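Local coordinates for protein tyrocidine synthase 2 (Brevibacillus parabrevis, PDB 6TA8) that belongs to the condensation-domain family and forms one part of a large, multidomain bacterial synthase, at residues L149-K153 with D154-L158; A205-L208 with Q209-A212; P260-E263 with N264-H268; L441-E445 with K446-S450. All coordinates share one frame; numbering follows the deposited sequence.

Contact 1 (L149-K153 with D154-L158)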
loop_
_atom_site.group_PDB
_atom_site.type_symbol
_atom_site.label_atom_id
_atom_site.label_comp_id
_atom_site.label_asym_id
_atom_site.label_seq_id
_atom_site.Cartn_x
_atom_site.Cartn_y
_atom_site.Cartn_z
ATOM N N LEU A 149 -12.922 -2.214 19.833
ATOM C CA LEU A 149 -14.367 -2.183 19.649
ATOM C C LEU A 149 -14.930 -0.979 20.394
ATOM O O LEU A 149 -14.767 -0.868 21.614
ATOM C CB LEU A 149 -15.009 -3.477 20.149
ATOM C CG LEU A 149 -16.538 -3.530 20.137
ATOM C CD1 LEU A 149 -17.076 -3.328 18.728
ATOM C CD2 LEU A 149 -17.031 -4.846 20.719
ATOM N N PHE A 150 -15.582 -0.082 19.660
ATOM C CA PHE A 150 -16.190 1.119 20.222
ATOM C C PHE A 150 -17.704 0.991 20.102
ATOM O O PHE A 150 -18.257 1.111 19.003
ATOM C CB PHE A 150 -15.687 2.375 19.511
ATOM C CG PHE A 150 -14.192 2.517 19.513
ATOM C CD1 PHE A 150 -13.541 3.131 20.570
ATOM C CD2 PHE A 150 -13.437 2.042 18.452
ATOM C CE1 PHE A 150 -12.166 3.265 20.573
ATOM C CE2 PHE A 150 -12.061 2.175 18.449
ATOM C CZ PHE A 150 -11.426 2.786 19.510
ATOM N N ALA A 151 -18.368 0.751 21.228
ATOM C CA ALA A 151 -19.818 0.600 21.259
ATOM C C ALA A 151 -20.460 1.941 21.595
ATOM O O ALA A 151 -20.233 2.488 22.679
ATOM C CB ALA A 151 -20.228 -0.463 22.278
ATOM N N THR A 152 -21.256 2.463 20.670
ATOM C CA THR A 152 -21.987 3.709 20.860
ATOM C C THR A 152 -23.486 3.441 20.761
ATOM O O THR A 152 -23.929 2.301 20.603
ATOM C CB THR A 152 -21.554 4.765 19.838
ATOM O OG1 THR A 152 -21.704 4.243 18.512
ATOM C CG2 THR A 152 -20.103 5.162 20.064
ATOM N N LYS A 153 -24.273 4.514 20.856
ATOM C CA LYS A 153 -25.722 4.376 20.806
ATOM C C LYS A 153 -26.233 4.105 19.397
ATOM O O LYS A 153 -27.372 3.655 19.242
ATOM C CB LYS A 153 -26.390 5.632 21.368
ATOM C CG LYS A 153 -25.938 6.923 20.705
ATOM C CD LYS A 153 -26.481 8.142 21.434
ATOM C CE LYS A 153 -25.978 9.431 20.804
ATOM N NZ LYS A 153 -26.450 10.629 21.550
ATOM N N ASP A 154 -25.419 4.361 18.372
ATOM C CA ASP A 154 -25.822 4.181 16.983
ATOM C C ASP A 154 -25.063 3.041 16.308
ATOM O O ASP A 154 -24.801 3.091 15.104
ATOM C CB ASP A 154 -25.634 5.480 16.201
ATOM C CG ASP A 154 -24.232 6.045 16.334
ATOM O OD1 ASP A 154 -23.478 5.575 17.212
ATOM O OD2 ASP A 154 -23.884 6.959 15.557
ATOM N N GLY A 155 -24.709 2.013 17.065
ATOM C CA GLY A 155 -24.005 0.858 16.544
ATOM C C GLY A 155 -22.669 0.662 17.229
ATOM O O GLY A 155 -22.358 1.287 18.247
ATOM N N ASP A 156 -21.866 -0.229 16.650
ATOM C CA ASP A 156 -20.548 -0.565 17.167
ATOM C C ASP A 156 -19.501 -0.320 16.090
ATOM O O ASP A 156 -19.681 -0.734 14.939
ATOM C CB ASP A 156 -20.490 -2.024 17.632
ATOM C CG ASP A 156 -21.280 -2.263 18.905
ATOM O OD1 ASP A 156 -21.830 -1.290 19.460
ATOM O OD2 ASP A 156 -21.349 -3.428 19.351
ATOM N N HIS A 157 -18.416 0.351 16.465
ATOM C CA HIS A 157 -17.293 0.600 15.571
ATOM C C HIS A 157 -16.144 -0.328 15.940
ATOM O O HIS A 157 -15.819 -0.480 17.122
ATOM C CB HIS A 157 -16.841 2.060 15.650
ATOM C CG HIS A 157 -17.911 3.045 15.296
ATOM N ND1 HIS A 157 -18.159 3.440 13.999
ATOM C CD2 HIS A 157 -18.796 3.718 16.069
ATOM C CE1 HIS A 157 -19.151 4.312 13.988
ATOM N NE2 HIS A 157 -19.555 4.499 15.231
ATOM N N LEU A 158 -15.534 -0.947 14.931
ATOM C CA LEU A 158 -14.450 -1.903 15.132
ATOM C C LEU A 158 -13.213 -1.406 14.396
ATOM O O LEU A 158 -13.209 -1.325 13.163
ATOM C CB LEU A 158 -14.850 -3.296 14.652
ATOM C CG LEU A 158 -13.880 -4.424 15.015
ATOM C CD1 LEU A 158 -13.833 -4.627 16.522
ATOM C CD2 LEU A 158 -14.260 -5.715 14.305
#

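Contact 2 (A205-L208 with Q209-A212)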
loop_
_atom_site.group_PDB
_atom_site.type_symbol
_atom_site.label_atom_id
_atom_site.label_comp_id
_atom_site.label_asym_id
_atom_site.label_seq_id
_atom_site.Cartn_x
_atom_site.Cartn_y
_atom_site.Cartn_z
ATOM N N ALA A 205 9.698 -15.618 1.082
ATOM C CA ALA A 205 10.989 -14.967 1.282
ATOM C C ALA A 205 12.146 -15.927 1.042
ATOM O O ALA A 205 13.220 -15.502 0.601
ATOM C CB ALA A 205 11.071 -14.376 2.689
ATOM N N ALA A 206 11.953 -17.216 1.335
ATOM C CA ALA A 206 12.986 -18.201 1.036
ATOM C C ALA A 206 13.147 -18.388 -0.468
ATOM O O ALA A 206 14.272 -18.484 -0.972
ATOM C CB ALA A 206 12.656 -19.530 1.711
ATOM N N GLN A 207 12.032 -18.447 -1.200
ATOM C CA GLN A 207 12.109 -18.550 -2.652
ATOM C C GLN A 207 12.557 -17.235 -3.279
ATOM O O GLN A 207 13.128 -17.234 -4.375
ATOM C CB GLN A 207 10.752 -18.987 -3.213
ATOM C CG GLN A 207 10.678 -19.078 -4.733
ATOM C CD GLN A 207 11.808 -19.891 -5.333
ATOM O OE1 GLN A 207 12.159 -20.958 -4.832
ATOM N NE2 GLN A 207 12.384 -19.385 -6.417
ATOM N N LEU A 208 12.323 -16.113 -2.593
ATOM C CA LEU A 208 12.718 -14.818 -3.133
ATOM C C LEU A 208 14.232 -14.684 -3.230
ATOM O O LEU A 208 14.735 -14.007 -4.134
ATOM C CB LEU A 208 12.137 -13.696 -2.273
ATOM C CG LEU A 208 11.992 -12.319 -2.922
ATOM C CD1 LEU A 208 11.122 -12.392 -4.164
ATOM C CD2 LEU A 208 11.411 -11.338 -1.923
ATOM N N GLN A 209 14.972 -15.318 -2.318
ATOM C CA GLN A 209 16.428 -15.257 -2.384
ATOM C C GLN A 209 16.966 -16.144 -3.500
ATOM O O GLN A 209 17.950 -15.793 -4.160
ATOM C CB GLN A 209 17.031 -15.653 -1.035
ATOM C CG GLN A 209 18.552 -15.605 -0.993
ATOM C CD GLN A 209 19.103 -14.219 -1.272
ATOM O OE1 GLN A 209 18.620 -13.224 -0.730
ATOM N NE2 GLN A 209 20.121 -14.148 -2.120
ATOM N N LYS A 210 16.334 -17.299 -3.726
ATOM C CA LYS A 210 16.740 -18.158 -4.833
ATOM C C LYS A 210 16.478 -17.482 -6.173
ATOM O O LYS A 210 17.329 -17.518 -7.071
ATOM C CB LYS A 210 16.008 -19.497 -4.755
ATOM C CG LYS A 210 16.358 -20.330 -3.533
ATOM C CD LYS A 210 15.495 -21.578 -3.456
ATOM C CE LYS A 210 15.874 -22.442 -2.264
ATOM N NZ LYS A 210 14.971 -23.617 -2.124
ATOM N N TYR A 211 15.307 -16.860 -6.326
ATOM C CA TYR A 211 15.021 -16.101 -7.538
ATOM C C TYR A 211 15.920 -14.878 -7.653
ATOM O O TYR A 211 16.179 -14.402 -8.764
ATOM C CB TYR A 211 13.547 -15.693 -7.559
ATOM C CG TYR A 211 13.160 -14.805 -8.719
ATOM C CD1 TYR A 211 12.968 -15.331 -9.989
ATOM C CD2 TYR A 211 12.978 -13.440 -8.541
ATOM C CE1 TYR A 211 12.611 -14.522 -11.051
ATOM C CE2 TYR A 211 12.622 -12.623 -9.595
ATOM C CZ TYR A 211 12.439 -13.168 -10.848
ATOM O OH TYR A 211 12.083 -12.357 -11.900
ATOM N N ALA A 212 16.405 -14.357 -6.522
ATOM C CA ALA A 212 17.320 -13.223 -6.560
ATOM C C ALA A 212 18.641 -13.599 -7.216
ATOM O O ALA A 212 19.212 -12.809 -7.975
ATOM C CB ALA A 212 17.559 -12.694 -5.146
#

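Contact 3 (P260-E263 with N264-H268)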
loop_
_atom_site.group_PDB
_atom_site.type_symbol
_atom_site.label_atom_id
_atom_site.label_comp_id
_atom_site.label_asym_id
_atom_site.label_seq_id
_atom_site.Cartn_x
_atom_site.Cartn_y
_atom_site.Cartn_z
ATOM N N PRO A 260 -21.042 8.635 -12.572
ATOM C CA PRO A 260 -21.100 8.420 -14.027
ATOM C C PRO A 260 -19.749 8.570 -14.702
ATOM O O PRO A 260 -19.484 7.877 -15.692
ATOM C CB PRO A 260 -22.094 9.488 -14.509
ATOM C CG PRO A 260 -22.864 9.867 -13.302
ATOM C CD PRO A 260 -21.867 9.798 -12.197
ATOM N N GLN A 261 -18.886 9.457 -14.200
ATOM C CA GLN A 261 -17.554 9.601 -14.777
ATOM C C GLN A 261 -16.678 8.392 -14.477
ATOM O O GLN A 261 -15.812 8.040 -15.286
ATOM C CB GLN A 261 -16.886 10.874 -14.255
ATOM C CG GLN A 261 -17.441 12.163 -14.834
ATOM C CD GLN A 261 -17.023 13.382 -14.035
ATOM O OE1 GLN A 261 -16.596 13.268 -12.886
ATOM N NE2 GLN A 261 -17.143 14.558 -14.640
ATOM N N THR A 262 -16.887 7.746 -13.328
ATOM C CA THR A 262 -16.054 6.611 -12.948
ATOM C C THR A 262 -16.408 5.359 -13.742
ATOM O O THR A 262 -15.513 4.651 -14.218
ATOM C CB THR A 262 -16.183 6.340 -11.449
ATOM O OG1 THR A 262 -16.015 7.563 -10.723
ATOM C CG2 THR A 262 -15.128 5.343 -10.997
ATOM N N GLU A 263 -17.703 5.066 -13.892
ATOM C CA GLU A 263 -18.106 3.885 -14.649
ATOM C C GLU A 263 -17.752 4.015 -16.124
ATOM O O GLU A 263 -17.467 3.008 -16.782
ATOM C CB GLU A 263 -19.604 3.629 -14.478
ATOM C CG GLU A 263 -19.936 2.636 -13.375
ATOM C CD GLU A 263 -19.512 1.219 -13.719
ATOM O OE1 GLU A 263 -19.706 0.806 -14.881
ATOM O OE2 GLU A 263 -18.982 0.522 -12.827
ATOM N N ASN A 264 -17.772 5.238 -16.661
ATOM C CA ASN A 264 -17.246 5.457 -18.004
ATOM C C ASN A 264 -15.768 5.096 -18.069
ATOM O O ASN A 264 -15.307 4.495 -19.047
ATOM C CB ASN A 264 -17.462 6.911 -18.425
ATOM C CG ASN A 264 -18.901 7.203 -18.806
ATOM O OD1 ASN A 264 -19.809 6.436 -18.485
ATOM N ND2 ASN A 264 -19.114 8.319 -19.494
ATOM N N LEU A 265 -15.011 5.448 -17.027
ATOM C CA LEU A 265 -13.601 5.089 -16.955
ATOM C C LEU A 265 -13.398 3.595 -16.742
ATOM O O LEU A 265 -12.327 3.074 -17.072
ATOM C CB LEU A 265 -12.923 5.883 -15.834
ATOM C CG LEU A 265 -11.395 5.933 -15.774
ATOM C CD1 LEU A 265 -10.927 7.310 -15.336
ATOM C CD2 LEU A 265 -10.861 4.874 -14.828
ATOM N N LEU A 266 -14.399 2.895 -16.213
ATOM C CA LEU A 266 -14.280 1.475 -15.905
ATOM C C LEU A 266 -14.852 0.567 -16.983
ATOM O O LEU A 266 -14.399 -0.576 -17.113
ATOM C CB LEU A 266 -14.980 1.162 -14.576
ATOM C CG LEU A 266 -14.339 1.686 -13.291
ATOM C CD1 LEU A 266 -15.304 1.550 -12.122
ATOM C CD2 LEU A 266 -13.045 0.947 -13.007
ATOM N N ARG A 267 -15.828 1.040 -17.760
ATOM C CA ARG A 267 -16.571 0.176 -18.665
ATOM C C ARG A 267 -16.556 0.609 -20.124
ATOM O O ARG A 267 -16.782 -0.239 -20.994
ATOM C CB ARG A 267 -18.038 0.068 -18.212
ATOM C CG ARG A 267 -18.336 -1.128 -17.322
ATOM C CD ARG A 267 -19.219 -2.143 -18.034
ATOM N NE ARG A 267 -18.704 -2.494 -19.355
ATOM C CZ ARG A 267 -17.640 -3.261 -19.567
ATOM N NH1 ARG A 267 -17.249 -3.522 -20.808
ATOM N NH2 ARG A 267 -16.969 -3.774 -18.545
ATOM N N HIS A 268 -16.297 1.883 -20.422
ATOM C CA HIS A 268 -16.514 2.405 -21.765
ATOM C C HIS A 268 -15.280 3.011 -22.422
ATOM O O HIS A 268 -15.367 3.432 -23.582
ATOM C CB HIS A 268 -17.634 3.458 -21.744
ATOM C CG HIS A 268 -18.925 2.956 -21.175
ATOM N ND1 HIS A 268 -19.142 2.829 -19.820
ATOM C CD2 HIS A 268 -20.068 2.554 -21.778
ATOM C CE1 HIS A 268 -20.362 2.368 -19.612
ATOM N NE2 HIS A 268 -20.946 2.193 -20.784
#

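Contact 4 (L441-E445 with K446-S450)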
loop_
_atom_site.group_PDB
_atom_site.type_symbol
_atom_site.label_atom_id
_atom_site.label_comp_id
_atom_site.label_asym_id
_atom_site.label_seq_id
_atom_site.Cartn_x
_atom_site.Cartn_y
_atom_site.Cartn_z
ATOM N N LEU A 441 5.220 22.525 5.090
ATOM C CA LEU A 441 6.441 23.318 5.132
ATOM C C LEU A 441 7.138 23.396 3.781
ATOM O O LEU A 441 8.146 24.102 3.660
ATOM C CB LEU A 441 7.406 22.754 6.179
ATOM C CG LEU A 441 6.817 22.255 7.500
ATOM C CD1 LEU A 441 7.938 21.866 8.448
ATOM C CD2 LEU A 441 5.911 23.297 8.141
ATOM N N GLN A 442 6.629 22.697 2.770
ATOM C CA GLN A 442 7.177 22.750 1.423
ATOM C C GLN A 442 6.203 23.292 0.391
ATOM O O GLN A 442 6.642 23.885 -0.597
ATOM C CB GLN A 442 7.638 21.355 0.975
ATOM C CG GLN A 442 8.926 20.891 1.622
ATOM C CD GLN A 442 9.233 19.437 1.330
ATOM O OE1 GLN A 442 8.332 18.599 1.279
ATOM N NE2 GLN A 442 10.509 19.130 1.137
ATOM N N TYR A 443 4.900 23.110 0.593
ATOM C CA TYR A 443 3.891 23.560 -0.353
ATOM C C TYR A 443 2.745 24.225 0.383
ATOM O O TYR A 443 2.358 23.791 1.471
ATOM C CB TYR A 443 3.324 22.404 -1.173
ATOM C CG TYR A 443 4.284 21.870 -2.183
ATOM C CD1 TYR A 443 4.532 22.559 -3.361
ATOM C CD2 TYR A 443 4.949 20.678 -1.959
ATOM C CE1 TYR A 443 5.417 22.068 -4.288
ATOM C CE2 TYR A 443 5.832 20.183 -2.877
ATOM C CZ TYR A 443 6.063 20.879 -4.037
ATOM O OH TYR A 443 6.951 20.372 -4.940
ATOM N N GLU A 444 2.201 25.270 -0.225
ATOM C CA GLU A 444 0.927 25.817 0.200
ATOM C C GLU A 444 -0.193 25.060 -0.501
ATOM O O GLU A 444 -0.030 24.582 -1.627
ATOM C CB GLU A 444 0.846 27.312 -0.109
ATOM C CG GLU A 444 1.836 28.150 0.687
ATOM C CD GLU A 444 1.852 29.606 0.265
ATOM O OE1 GLU A 444 1.792 29.875 -0.953
ATOM O OE2 GLU A 444 1.931 30.482 1.152
ATOM N N GLU A 445 -1.334 24.944 0.183
ATOM C CA GLU A 445 -2.447 24.162 -0.343
ATOM C C GLU A 445 -2.904 24.645 -1.714
ATOM O O GLU A 445 -3.526 23.878 -2.456
ATOM C CB GLU A 445 -3.623 24.192 0.634
ATOM C CG GLU A 445 -4.581 23.023 0.479
ATOM C CD GLU A 445 -5.922 23.275 1.136
ATOM O OE1 GLU A 445 -6.723 24.054 0.578
ATOM O OE2 GLU A 445 -6.178 22.689 2.210
ATOM N N LYS A 446 -2.602 25.896 -2.065
ATOM C CA LYS A 446 -2.983 26.426 -3.368
ATOM C C LYS A 446 -2.099 25.864 -4.475
ATOM O O LYS A 446 -2.578 25.606 -5.585
ATOM C CB LYS A 446 -2.917 27.955 -3.353
ATOM C CG LYS A 446 -4.149 28.654 -2.771
ATOM C CD LYS A 446 -4.357 28.339 -1.293
ATOM C CE LYS A 446 -3.128 28.690 -0.465
ATOM N NZ LYS A 446 -3.059 27.889 0.791
ATOM N N THR A 447 -0.809 25.671 -4.190
ATOM C CA THR A 447 0.085 25.061 -5.169
ATOM C C THR A 447 -0.277 23.600 -5.407
ATOM O O THR A 447 -0.194 23.107 -6.539
ATOM C CB THR A 447 1.536 25.182 -4.703
ATOM O OG1 THR A 447 1.834 26.554 -4.418
ATOM C CG2 THR A 447 2.492 24.672 -5.773
ATOM N N ILE A 448 -0.685 22.892 -4.353
ATOM C CA ILE A 448 -1.091 21.499 -4.510
ATOM C C ILE A 448 -2.438 21.413 -5.214
ATOM O O ILE A 448 -2.669 20.516 -6.034
ATOM C CB ILE A 448 -1.116 20.797 -3.140
ATOM C CG1 ILE A 448 0.272 20.840 -2.499
ATOM C CG2 ILE A 448 -1.591 19.359 -3.283
ATOM C CD1 ILE A 448 1.354 20.214 -3.352
ATOM N N ALA A 449 -3.347 22.345 -4.913
ATOM C CA ALA A 449 -4.656 22.338 -5.561
ATOM C C ALA A 449 -4.542 22.575 -7.060
ATOM O O ALA A 449 -5.387 22.102 -7.828
ATOM C CB ALA A 449 -5.565 23.391 -4.927
ATOM N N SER A 450 -3.513 23.304 -7.495
ATOM C CA SER A 450 -3.306 23.513 -8.924
ATOM C C SER A 450 -2.918 22.214 -9.618
ATOM O O SER A 450 -3.410 21.915 -10.713
ATOM C CB SER A 450 -2.239 24.584 -9.146
ATOM O OG SER A 450 -1.955 24.745 -10.525
#

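Contact 1 (L149-K153 with D154-L158)
Phe-150 and His-157 face each other across the two strands as a hydrogen-bonded antiparallel pair. Phe-150 N donates to His-157 O at 2.6 Å with an N-H...O angle of 179°, and His-157 N returns a bond to Phe-150 O at 2.7 Å. Two residues farther on, Thr-152 N bonds to Gly-155 O at 2.9 Å, in a looser pair. Backbone C-H groups add to this ladder: Leu-149 CA lies 3.4 Å from His-157 O.

The Phe-150/His-157 pairing belongs to a beta hairpin, strand 145-152 returning as strand 155-163, with segment axes at 162° and a type I turn from Thr-152 to Gly-155. The turn is braced by a side-chain bond, Thr-152 OG1 donating to Asp-154 OD1 at 2.6 Å. With Thr-152 OG1 set between its own backbone N and carbonyl carbon (chi1 55°), the hydroxyl meets the carboxylate oxygen nearly end-on to its C-O bond.

On the face that carries Leu-149, Ala-151, Asp-156 and Leu-158, apolar packing joins Leu-149 CB to Leu-158 CD1 at 4.0 Å. Asp-156 sets its CB 3.8 Å from Leu-149 CD1 and lays its carboxylate OD1 against Ala-151 CB (3.3 Å), while its OD2 accepts from Phe-67 N. On the reverse face, the Phe-150 ring meets that of Tyr-114, and His-157 ND1 is hydrogen-bonded to Ser-403 OG.

Contact 2 (A205-L208 with Q209-A212)
The final turns of helix 201-212 bring Gln-207 against Lys-210 and Tyr-211, one turn on, in a contact built from i to i+3 and i to i+4 neighbours. A straight backbone bond joins Tyr-211 N to Gln-207 O, 2.9 Å with an N-H...O angle of 171°. The bonds on either side are poorer: Gln-209 N to Ala-205 O is weak at 3.4 Å, and Ala-212 N to Leu-208 O is weak because it is bent.

Among the side chains, Gln-207 and Lys-210 cross at about a right angle. Gln-207 has CG opposite its backbone N (chi1 178°) and then folds at chi2 (51°), which brings the amide back over the Lys-210 chain. OE1 lies 3.7 Å from Lys-210 CD, and NE2 lies 4.0 Å from Lys-210 CB. Beyond CG the lysine runs straight, so methylenes rather than the ammonium group meet the amide. Tyr-211 touches only with its root, CB resting 3.6 Å from Gln-207 O, and the ring leads away and touches Lys-355 and Glu-216. Ala-212 CB sits 3.3 Å from Leu-208 O, and the Leu-208 and Ala-212 side chains both pack on Ile-362 of helix 359-365.

Gln-207 NE2 donates to Ile-310 O, and Gln-209 NE2 is held by Asp-213 OD2 and Leu-366 O. The NE2 groups of both glutamines are thus engaged by residues beyond these two segments, while the Gln-207 and Lys-210 side chains meet by van der Waals contact.

Contact 3 (P260-E263 with N264-H268)
Glu-263 O is approached by three donors from the following turn, Leu-266 N, Arg-267 N and His-268 ND1, where helix 259-267 comes to its C-terminal end. Of the three, the Arg-267 N bond is the short one at 2.7 Å, although it bends to 132°. Leu-266 N makes a weak i to i+3 bond to the same oxygen at 3.1 Å, and also a weak one to Thr-262 O. This sharing is consistent with some tightening of the last turn, just before His-268 leaves helical backbone angles. One turn back the pattern is regular, with Asn-264 N bonded to Pro-260 O at 3.3 Å and Leu-265 N to Gln-261 O.

Side chains follow the same turns. Thr-262 and Leu-266 lie alongside one another, pointing the same way, and Thr-262 CG2 touches Leu-266 CD1 at 4.0 Å. Glu-263 and Arg-267 also run side by side, but the carboxylate meets the aliphatic root of the arginine: OE1 is 3.4 Å from Arg-267 CG and 5.6 Å from Arg-267 NE. The arginine bends away at chi2 and chi3, leaving the opposite charges apart.

Farther out, Thr-262 OG1 is bonded to Thr-258 O and Leu-432 N, which probably helps hold the rotation that places CG2 beside Leu-266. Leu-266 itself packs on Ile-427 and Met-277, and Leu-265 on Ile-463 of helix 445-466. His-268 folds back from beyond the last turn, and its ND1 reaches Glu-263 O edge-on, in the ring plane, by a weak bond of 3.5 Å.

Contact 4 (L441-E445 with K446-S450)
Tyr-443 and Ile-448 form the tight side of this contact, their side chains crossing at about a right angle. Ile-448 CD1 sits over one face of the tyrosine ring, 4.0 Å from its centroid and 28° off the normal, a CH-pi contact. The same methyl approaches Tyr-443 CG to 3.6 Å, and Thr-447 CG2 adds a contact to Tyr-443 CD1 at 3.8 Å.

Glu-444 is the N-cap of helix 445-466, so Tyr-443 just before it and Ile-448 in the first turn make a hydrophobic staple. The backbone beneath is closed by Ile-448 N to Glu-444 O at 3.3 Å, with a weak bond from Thr-447 N to the same oxygen. Asp-239 OD2 serves the helix start from outside, accepting from both Glu-444 N and Thr-447 OG1, while Tyr-443 OH bonds to Pro-237 O.

On the exposed side the fit is slack. Lys-446 curls back through bends at chi2 and chi3 (64° and 56°), bringing NZ to 3.7 Å from Glu-445 CB. Its charge nevertheless stays 5.5 Å from Glu-444 OE1 and 5.3 Å from Glu-445 OE1, too far for a salt bridge with either.

The four contacts follow one another along the chain, and none touches another. Contacts 3 and 4 are the nearest pair, with centres 29 Å apart and nearest atoms about 15 Å apart. Helix 445-466 connects them: contact 4 forms its N-terminal end, while Gln-261 and Leu-265 of contact 3 pack on its later residues. Both also border the six-stranded sheet, through Ile-427 for contact 3 and Tyr-438 and Leu-253 for contact 4. Contact 1 belongs to the separate five-stranded sheet, 35 Å from contact 3 between centres. Contact 2 lies across the chain's centre from both contact 1 (44 Å) and contact 4 (42 Å), centre to centre.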